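Local coordinates for protein uncharacterized HTH-type transcriptional regulator YydK (Bacillus subtilis subsp. subtilis, PDB 3BWG) that probably binds DNA through a GntR-type helix-turn-helix domain and regulates transcription, and also carries a UTRA domain, at residues Tyr125-Val129 / Val157-Ile161; Leu180-Leu185 / Ala197-Leu202; Lys201-Ser206 / Tyr218-Tyr223. All coordinates share one frame. Residue numbers count along the deposited sequence, not the author numbering.

Contact 1: residues Tyr125-Val129 / Val157-Ile161; sequences YVKRV and VSHSI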
loop_
_atom_site.group_PDB
_atom_site.type_symbol
_atom_site.label_atom_id
_atom_site.label_comp_id
_atom_site.label_asym_id
_atom_site.label_seq_id
_atom_site.Cartn_x
_atom_site.Cartn_y
_atom_site.Cartn_z
ATOM N N TYR B 125 -15.043 22.379 2.314
ATOM C CA TYR B 125 -14.052 22.314 1.256
ATOM C C TYR B 125 -12.750 22.867 1.752
ATOM O O TYR B 125 -12.720 23.962 2.293
ATOM C CB TYR B 125 -14.525 23.129 0.047
ATOM C CG TYR B 125 -13.476 23.366 -1.015
ATOM C CD1 TYR B 125 -13.168 22.362 -1.935
ATOM C CD2 TYR B 125 -12.812 24.606 -1.130
ATOM C CE1 TYR B 125 -12.224 22.557 -2.898
ATOM C CE2 TYR B 125 -11.862 24.817 -2.130
ATOM C CZ TYR B 125 -11.572 23.769 -3.001
ATOM O OH TYR B 125 -10.657 23.890 -4.020
ATOM N N VAL B 126 -11.662 22.135 1.548
ATOM C CA VAL B 126 -10.366 22.685 1.917
ATOM C C VAL B 126 -9.341 22.667 0.797
ATOM O O VAL B 126 -9.276 21.719 0.006
ATOM C CB VAL B 126 -9.836 22.217 3.345
ATOM C CG1 VAL B 126 -10.826 21.351 4.079
ATOM C CG2 VAL B 126 -8.389 21.700 3.339
ATOM N N LYS B 127 -8.629 23.775 0.657
ATOM C CA LYS B 127 -7.599 23.895 -0.339
ATOM C C LYS B 127 -6.352 24.340 0.446
ATOM O O LYS B 127 -6.399 25.361 1.159
ATOM C CB LYS B 127 -7.997 24.931 -1.388
ATOM C CG LYS B 127 -6.954 25.073 -2.502
ATOM C CD LYS B 127 -7.124 26.323 -3.388
ATOM C CE LYS B 127 -8.181 26.072 -4.463
ATOM N NZ LYS B 127 -8.280 27.309 -5.322
ATOM N N ARG B 128 -5.269 23.560 0.366
ATOM C CA ARG B 128 -4.079 23.882 1.137
ATOM C C ARG B 128 -2.789 23.381 0.492
ATOM O O ARG B 128 -2.768 22.383 -0.265
ATOM C CB ARG B 128 -4.225 23.418 2.604
ATOM C CG ARG B 128 -4.069 21.936 2.870
ATOM C CD ARG B 128 -4.432 21.568 4.294
ATOM N NE ARG B 128 -4.536 20.111 4.374
ATOM C CZ ARG B 128 -4.457 19.382 5.481
ATOM N NH1 ARG B 128 -4.280 19.960 6.664
ATOM N NH2 ARG B 128 -4.558 18.063 5.386
ATOM N N VAL B 129 -1.724 24.117 0.742
ATOM C CA VAL B 129 -0.402 23.679 0.352
ATOM C C VAL B 129 0.219 23.217 1.636
ATOM O O VAL B 129 0.075 23.870 2.697
ATOM C CB VAL B 129 0.436 24.813 -0.309
ATOM C CG1 VAL B 129 1.873 24.331 -0.732
ATOM C CG2 VAL B 129 -0.324 25.394 -1.515
ATOM N N VAL B 157 -7.511 22.637 10.236
ATOM C CA VAL B 157 -7.112 22.442 8.840
ATOM C C VAL B 157 -5.646 22.875 8.530
ATOM O O VAL B 157 -5.067 22.453 7.543
ATOM C CB VAL B 157 -8.135 23.171 7.958
ATOM C CG1 VAL B 157 -7.571 23.496 6.676
ATOM C CG2 VAL B 157 -9.456 22.321 7.817
ATOM N N SER B 158 -5.030 23.683 9.381
ATOM C CA SER B 158 -3.581 23.862 9.271
ATOM C C SER B 158 -2.782 22.820 10.045
ATOM O O SER B 158 -1.568 22.795 9.957
ATOM C CB SER B 158 -3.122 25.268 9.606
ATOM O OG SER B 158 -3.866 25.797 10.623
ATOM N N HIS B 159 -3.463 21.937 10.770
ATOM C CA HIS B 159 -2.775 20.826 11.423
ATOM C C HIS B 159 -3.222 19.452 10.899
ATOM O O HIS B 159 -3.333 19.265 9.690
ATOM C CB HIS B 159 -2.868 20.993 12.938
ATOM C CG HIS B 159 -2.222 22.254 13.411
ATOM N ND1 HIS B 159 -2.940 23.387 13.740
ATOM C CD2 HIS B 159 -0.911 22.586 13.548
ATOM C CE1 HIS B 159 -2.101 24.349 14.091
ATOM N NE2 HIS B 159 -0.866 23.891 13.975
ATOM N N SER B 160 -3.492 18.508 11.796
ATOM C CA SER B 160 -4.009 17.191 11.418
ATOM C C SER B 160 -5.525 17.131 11.521
ATOM O O SER B 160 -6.113 17.087 12.617
ATOM C CB SER B 160 -3.376 16.081 12.258
ATOM O OG SER B 160 -3.755 14.828 11.716
ATOM N N ILE B 161 -6.174 17.121 10.369
ATOM C CA ILE B 161 -7.632 17.039 10.340
ATOM C C ILE B 161 -8.118 15.689 10.957
ATOM O O ILE B 161 -9.064 15.669 11.718
ATOM C CB ILE B 161 -8.166 17.265 8.858
ATOM C CG1 ILE B 161 -7.738 18.661 8.363
ATOM C CG2 ILE B 161 -9.709 17.058 8.756
ATOM C CD1 ILE B 161 -8.078 18.977 6.930
HETATM O O HOH W 1 -4.472 16.561 7.881
#
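Strand 123-132 of the UTRA-domain sheet meets the loop between helices 154-157 and 161-167 here, and the strand's alternation decides which residues take part. Tyr125 takes no part, its hydroxyl being bonded to Glu141 of the neighbouring strand 135-145. Val126 points its CA-to-CB bond toward the loop and makes the apolar contact, CG2 lying 3.9 Å from Val157 CG1. Lys127 points away, to a salt bridge with Glu101. Arg128, again directed toward the loop, does the polar work. Its extended side chain (chi2 and chi3 both t) carries NH1 to two backbone acceptors near the guanidinium plane: NH1 donates to Val157 O at 2.8 Å and to His159 O at 3.2 Å, with N-H...O angles of 141° and 145°. Arg128 NH2 donates to a water at 2.9 Å, and that water accepts from Ile161 N at 3.1 Å. Over one face of the guanidinium lies Ile161, its CD1 3.9 Å from Arg128 CZ. The remaining nitrogen, NE, takes part in a salt bridge with Glu140 of strand 135-145. The segments bury only 219 Å² together, and their nearest CA atoms, in Val126 and Val157, are 7.7 Å apart, so no backbone pairing joins them. The chemistry thus implies a side-chain tether: a buried arginine, its charge paired with Glu140 in the sheet, donates to two carbonyl oxygens of the inter-helix loop.

Contact 2: residues Leu180-Leu185 / Ala197-Leu202; sequences LHVGQL and AGLPKL. With EDO (1,2-ethanediol), chain I.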
loop_
_atom_site.group_PDB
_atom_site.type_symbol
_atom_site.label_atom_id
_atom_site.label_comp_id
_atom_site.label_asym_id
_atom_site.label_seq_id
_atom_site.Cartn_x
_atom_site.Cartn_y
_atom_site.Cartn_z
ATOM N N LEU B 180 -3.902 6.269 -7.827
ATOM C CA LEU B 180 -2.612 6.919 -8.140
ATOM C C LEU B 180 -2.436 7.119 -9.628
ATOM O O LEU B 180 -2.658 6.199 -10.411
ATOM C CB LEU B 180 -1.445 6.079 -7.599
ATOM C CG LEU B 180 -1.083 6.108 -6.109
ATOM C CD1 LEU B 180 -2.074 5.375 -5.214
ATOM C CD2 LEU B 180 0.266 5.487 -5.929
ATOM N N HIS B 181 -2.028 8.330 -10.007
ATOM C CA HIS B 181 -1.844 8.730 -11.391
ATOM C C HIS B 181 -0.506 9.457 -11.451
ATOM O O HIS B 181 -0.123 10.131 -10.504
ATOM C CB HIS B 181 -2.986 9.659 -11.886
ATOM C CG HIS B 181 -4.373 9.173 -11.555
ATOM N ND1 HIS B 181 -5.012 9.502 -10.372
ATOM C CD2 HIS B 181 -5.259 8.419 -12.258
ATOM C CE1 HIS B 181 -6.214 8.941 -10.343
ATOM N NE2 HIS B 181 -6.384 8.269 -11.469
ATOM N N VAL B 182 0.214 9.278 -12.539
ATOM C CA VAL B 182 1.398 10.102 -12.824
ATOM C C VAL B 182 1.129 10.999 -14.003
ATOM O O VAL B 182 0.600 10.549 -15.006
ATOM C CB VAL B 182 2.680 9.278 -13.011
ATOM C CG1 VAL B 182 3.819 10.152 -13.534
ATOM C CG2 VAL B 182 3.093 8.682 -11.655
ATOM N N GLY B 183 1.457 12.285 -13.848
ATOM C CA GLY B 183 1.106 13.304 -14.802
ATOM C C GLY B 183 2.149 14.411 -14.818
ATOM O O GLY B 183 3.215 14.284 -14.190
ATOM N N GLN B 184 1.842 15.468 -15.576
ATOM C CA GLN B 184 2.640 16.678 -15.628
ATOM C C GLN B 184 1.935 17.755 -14.814
ATOM O O GLN B 184 0.696 17.885 -14.865
ATOM C CB GLN B 184 2.848 17.134 -17.078
ATOM C CG GLN B 184 3.775 16.253 -17.879
ATOM C CD GLN B 184 3.981 16.738 -19.301
ATOM O OE1 GLN B 184 5.019 17.298 -19.621
ATOM N NE2 GLN B 184 2.999 16.530 -20.155
ATOM N N LEU B 185 2.713 18.515 -14.040
ATOM C CA LEU B 185 2.175 19.672 -13.342
ATOM C C LEU B 185 1.633 20.723 -14.301
ATOM O O LEU B 185 2.220 20.998 -15.338
ATOM C CB LEU B 185 3.233 20.325 -12.469
ATOM C CG LEU B 185 3.795 19.564 -11.287
ATOM C CD1 LEU B 185 5.114 20.205 -10.925
ATOM C CD2 LEU B 185 2.820 19.588 -10.115
ATOM N N ALA B 197 5.818 24.175 -14.690
ATOM C CA ALA B 197 4.727 23.430 -15.330
ATOM C C ALA B 197 5.305 22.388 -16.286
ATOM O O ALA B 197 6.344 22.607 -16.902
ATOM C CB ALA B 197 3.757 24.378 -16.062
ATOM N N GLY B 198 4.649 21.240 -16.386
ATOM C CA GLY B 198 5.135 20.194 -17.272
ATOM C C GLY B 198 6.037 19.198 -16.582
ATOM O O GLY B 198 6.221 18.085 -17.064
ATOM N N LEU B 199 6.603 19.586 -15.447
ATOM C CA LEU B 199 7.388 18.652 -14.638
ATOM C C LEU B 199 6.459 17.580 -14.054
ATOM O O LEU B 199 5.237 17.779 -14.023
ATOM C CB LEU B 199 8.227 19.399 -13.574
ATOM C CG LEU B 199 9.296 20.342 -14.180
ATOM C CD1 LEU B 199 9.954 21.169 -13.098
ATOM C CD2 LEU B 199 10.365 19.586 -14.977
ATOM N N PRO B 200 7.028 16.425 -13.631
ATOM C CA PRO B 200 6.257 15.268 -13.153
ATOM C C PRO B 200 5.570 15.506 -11.820
ATOM O O PRO B 200 6.084 16.251 -10.956
ATOM C CB PRO B 200 7.317 14.180 -12.971
ATOM C CG PRO B 200 8.533 14.681 -13.654
ATOM C CD PRO B 200 8.476 16.161 -13.586
ATOM N N LYS B 201 4.420 14.862 -11.640
ATOM C CA LYS B 201 3.764 14.806 -10.310
ATOM C C LYS B 201 3.100 13.448 -10.107
ATOM O O LYS B 201 2.645 12.802 -11.065
ATOM C CB LYS B 201 2.685 15.893 -10.164
ATOM C CG LYS B 201 1.681 15.817 -11.297
ATOM C CD LYS B 201 0.369 16.439 -10.990
ATOM C CE LYS B 201 -0.621 15.987 -12.030
ATOM N NZ LYS B 201 -1.529 17.079 -12.365
ATOM N N LEU B 202 3.073 13.034 -8.856
ATOM C CA LEU B 202 2.190 11.989 -8.406
ATOM C C LEU B 202 0.907 12.654 -7.930
ATOM O O LEU B 202 0.922 13.617 -7.144
ATOM C CB LEU B 202 2.818 11.199 -7.271
ATOM C CG LEU B 202 2.077 9.979 -6.715
ATOM C CD1 LEU B 202 1.732 8.864 -7.766
ATOM C CD2 LEU B 202 2.844 9.448 -5.451
HETATM C C1 EDO I . 6.394 12.600 -6.269
HETATM O O1 EDO I . 6.340 12.017 -5.002
HETATM C C2 EDO I . 5.193 13.502 -6.326
HETATM O O2 EDO I . 5.223 14.028 -7.621
#
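Four backbone hydrogen bonds join the two segments. Gly183 N to Lys201 O (3.1 Å) and Lys201 N to Gly183 O (2.9 Å) define a hydrogen-bonded pair of an antiparallel beta sheet, whose strand axes run at 153°. Beyond the strand ends the pairing continues with Leu185 N to Leu199 O (2.6 Å) and Gly198 N to Leu185 O (2.7 Å), closing the connection that contains helix 187-193. Gly198 sits at phi 93°, where a CB would jam against the preceding carbonyl. Lys201 NZ bonds weakly to Gln184 O at 3.4 Å, but its salt bridge is with Glu189 of that helix. Gly183 lets the lysine chain cross it, since an ideal CB there would lie 3.3 Å from Lys201 CE. On the other face Leu202 packs against Leu180 and Val182, and across the dimer interface against Val182 of the second subunit, where Leu180 extends the sheet. Leu185 is tucked over the lysine, with its CD2 3.7 Å from Lys201 CB.

Contact 3: residues Lys201-Ser206 / Tyr218-Tyr223; sequences KLYIES and YSKISY. With EDO (1,2-ethanediol), chain I; EDO (1,2-ethanediol), chain H.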
loop_
_atom_site.group_PDB
_atom_site.type_symbol
_atom_site.label_atom_id
_atom_site.label_comp_id
_atom_site.label_asym_id
_atom_site.label_seq_id
_atom_site.Cartn_x
_atom_site.Cartn_y
_atom_site.Cartn_z
ATOM N N LYS B 201 4.420 14.862 -11.640
ATOM C CA LYS B 201 3.764 14.806 -10.310
ATOM C C LYS B 201 3.100 13.448 -10.107
ATOM O O LYS B 201 2.645 12.802 -11.065
ATOM C CB LYS B 201 2.685 15.893 -10.164
ATOM C CG LYS B 201 1.681 15.817 -11.297
ATOM C CD LYS B 201 0.369 16.439 -10.990
ATOM C CE LYS B 201 -0.621 15.987 -12.030
ATOM N NZ LYS B 201 -1.529 17.079 -12.365
ATOM N N LEU B 202 3.073 13.034 -8.856
ATOM C CA LEU B 202 2.190 11.989 -8.406
ATOM C C LEU B 202 0.907 12.654 -7.930
ATOM O O LEU B 202 0.922 13.617 -7.144
ATOM C CB LEU B 202 2.818 11.199 -7.271
ATOM C CG LEU B 202 2.077 9.979 -6.715
ATOM C CD1 LEU B 202 1.732 8.864 -7.766
ATOM C CD2 LEU B 202 2.844 9.448 -5.451
ATOM N N TYR B 203 -0.184 12.159 -8.485
ATOM C CA TYR B 203 -1.483 12.698 -8.247
ATOM C C TYR B 203 -2.358 11.593 -7.660
ATOM O O TYR B 203 -2.631 10.589 -8.301
ATOM C CB TYR B 203 -2.069 13.244 -9.566
ATOM C CG TYR B 203 -3.523 13.589 -9.424
ATOM C CD1 TYR B 203 -3.920 14.548 -8.486
ATOM C CD2 TYR B 203 -4.512 12.937 -10.170
ATOM C CE1 TYR B 203 -5.264 14.857 -8.285
ATOM C CE2 TYR B 203 -5.876 13.258 -9.990
ATOM C CZ TYR B 203 -6.224 14.231 -9.043
ATOM O OH TYR B 203 -7.525 14.628 -8.811
ATOM N N ILE B 204 -2.776 11.768 -6.420
ATOM C CA ILE B 204 -3.540 10.720 -5.714
ATOM C C ILE B 204 -4.896 11.238 -5.328
ATOM O O ILE B 204 -4.988 12.347 -4.761
ATOM C CB ILE B 204 -2.794 10.270 -4.400
ATOM C CG1 ILE B 204 -1.334 9.906 -4.715
ATOM C CG2 ILE B 204 -3.595 9.122 -3.603
ATOM C CD1 ILE B 204 -0.574 9.390 -3.554
ATOM N N GLU B 205 -5.929 10.445 -5.646
ATOM C CA GLU B 205 -7.264 10.581 -5.071
ATOM C C GLU B 205 -7.538 9.544 -4.016
ATOM O O GLU B 205 -7.379 8.326 -4.266
ATOM C CB GLU B 205 -8.328 10.481 -6.147
ATOM C CG GLU B 205 -8.213 11.575 -7.168
ATOM C CD GLU B 205 -8.957 11.199 -8.415
ATOM O OE1 GLU B 205 -8.398 10.479 -9.271
ATOM O OE2 GLU B 205 -10.139 11.563 -8.513
ATOM N N SER B 206 -7.952 10.018 -2.833
ATOM C CA SER B 206 -8.231 9.144 -1.725
ATOM C C SER B 206 -9.685 9.210 -1.265
ATOM O O SER B 206 -10.271 10.285 -1.162
ATOM C CB SER B 206 -7.334 9.479 -0.531
ATOM O OG SER B 206 -5.976 9.505 -0.925
ATOM N N TYR B 218 -12.994 12.956 0.714
ATOM C CA TYR B 218 -12.451 12.721 -0.595
ATOM C C TYR B 218 -11.424 13.804 -0.790
ATOM O O TYR B 218 -11.739 14.998 -0.663
ATOM C CB TYR B 218 -13.546 12.858 -1.664
ATOM C CG TYR B 218 -13.037 12.813 -3.070
ATOM C CD1 TYR B 218 -12.324 11.700 -3.531
ATOM C CD2 TYR B 218 -13.291 13.860 -3.960
ATOM C CE1 TYR B 218 -11.839 11.653 -4.823
ATOM C CE2 TYR B 218 -12.834 13.816 -5.245
ATOM C CZ TYR B 218 -12.122 12.706 -5.678
ATOM O OH TYR B 218 -11.677 12.635 -6.992
ATOM N N SER B 219 -10.204 13.400 -1.128
ATOM C CA SER B 219 -9.134 14.356 -1.362
ATOM C C SER B 219 -8.428 14.111 -2.704
ATOM O O SER B 219 -8.399 12.975 -3.239
ATOM C CB SER B 219 -8.147 14.338 -0.191
ATOM O OG SER B 219 -7.327 13.201 -0.281
ATOM N N LYS B 220 -7.887 15.204 -3.250
ATOM C CA LYS B 220 -7.155 15.224 -4.507
ATOM C C LYS B 220 -5.844 15.899 -4.221
ATOM O O LYS B 220 -5.823 17.068 -3.849
ATOM C CB LYS B 220 -7.928 16.038 -5.517
ATOM C CG LYS B 220 -9.214 15.327 -5.927
ATOM C CD LYS B 220 -10.280 16.304 -6.421
ATOM C CE LYS B 220 -9.814 17.179 -7.555
ATOM N NZ LYS B 220 -10.127 16.552 -8.863
ATOM N N ILE B 221 -4.741 15.169 -4.387
ATOM C CA ILE B 221 -3.433 15.693 -4.005
ATOM C C ILE B 221 -2.370 15.515 -5.084
ATOM O O ILE B 221 -2.246 14.453 -5.704
ATOM C CB ILE B 221 -2.960 15.051 -2.729
ATOM C CG1 ILE B 221 -4.067 15.145 -1.647
ATOM C CG2 ILE B 221 -1.620 15.734 -2.249
ATOM C CD1 ILE B 221 -3.696 14.624 -0.272
ATOM N N SER B 222 -1.633 16.588 -5.328
ATOM C CA SER B 222 -0.469 16.540 -6.187
ATOM C C SER B 222 0.765 16.788 -5.325
ATOM O O SER B 222 0.853 17.818 -4.664
ATOM C CB SER B 222 -0.572 17.627 -7.272
ATOM O OG SER B 222 -1.657 17.343 -8.127
ATOM N N TYR B 223 1.720 15.866 -5.373
ATOM C CA TYR B 223 2.953 16.004 -4.633
ATOM C C TYR B 223 4.114 16.616 -5.428
ATOM O O TYR B 223 4.206 16.461 -6.663
ATOM C CB TYR B 223 3.356 14.639 -4.050
ATOM C CG TYR B 223 2.365 14.097 -3.018
ATOM C CD1 TYR B 223 2.532 14.391 -1.674
ATOM C CD2 TYR B 223 1.279 13.286 -3.392
ATOM C CE1 TYR B 223 1.616 13.914 -0.701
ATOM C CE2 TYR B 223 0.354 12.783 -2.430
ATOM C CZ TYR B 223 0.558 13.096 -1.077
ATOM O OH TYR B 223 -0.301 12.654 -0.084
HETATM C C1 EDO I . 6.394 12.600 -6.269
HETATM O O1 EDO I . 6.340 12.017 -5.002
HETATM C C2 EDO I . 5.193 13.502 -6.326
HETATM O O2 EDO I . 5.223 14.028 -7.621
HETATM C C1 EDO H . -4.679 18.383 -6.334
HETATM O O1 EDO H . -3.899 18.632 -7.498
HETATM C C2 EDO H . -5.673 19.513 -6.207
HETATM O O2 EDO H . -6.674 19.305 -7.213
HETATM O O HOH W 2 -5.518 12.114 -2.156
#
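Strands 200-210 and 215-224 form an antiparallel beta hairpin, their segment axes at 166° and 4.7 Å apart at the closest. Ile204 and Ile221 make a hydrogen-bonded pair (Ile204 N to Ile221 O 2.8 Å, Ile221 N to Ile204 O 2.9 Å), as do Ser206 and Ser219. On the face bearing Tyr203, Glu205, Lys220 and Ser222, the t rotamer of Tyr203 lays its ring along the sheet, so that its edge meets Lys220 CB. Lys220, bent at chi3 (56°, p), folds back to donate from NZ to Tyr203 OH at 3.2 Å while salt-bridged to Glu110. Tyr218, also t at chi1, brings OH to a very short 2.4 Å hydrogen bond with Glu205 OE2; the carboxylate also pairs with Arg74 of the second subunit. On the opposite face both isoleucines adopt the same m,t rotamer, and Tyr223 (m) swings its ring to Ile204, CE2 lying 3.7 Å from Ile204 CD1. Ser206 (m) and Ser219 (p) turn their hydroxyls to one water, which lies 2.9 Å from Ser206 OG and 2.8 Å from Ser219 OG, and donates to Ile204 O at 2.7 Å.

Overall arrangement
All three contacts reach the six-stranded antiparallel sheet of the UTRA domain. Contact 1 comes first in sequence and does so through strand 123-132, against which the loop 157-161 packs; strand 135-145 separates 123-132 from 215-224. Contacts 2 and 3 follow, sharing Lys201 and Leu202 on strand 200-210, which pairs with 173-184 in one and 215-224 in the other. Their centres are about 10 Å apart, and His181 O lies 2.9 Å from Tyr203 N. Contact 1 stands about 14 Å from contact 3 and about 22 Å from contact 2, centre to centre, touching neither. The second subunit reaches contacts 2 and 3 but not contact 1, so the 173-184/200-210 side lies at the subunit interface.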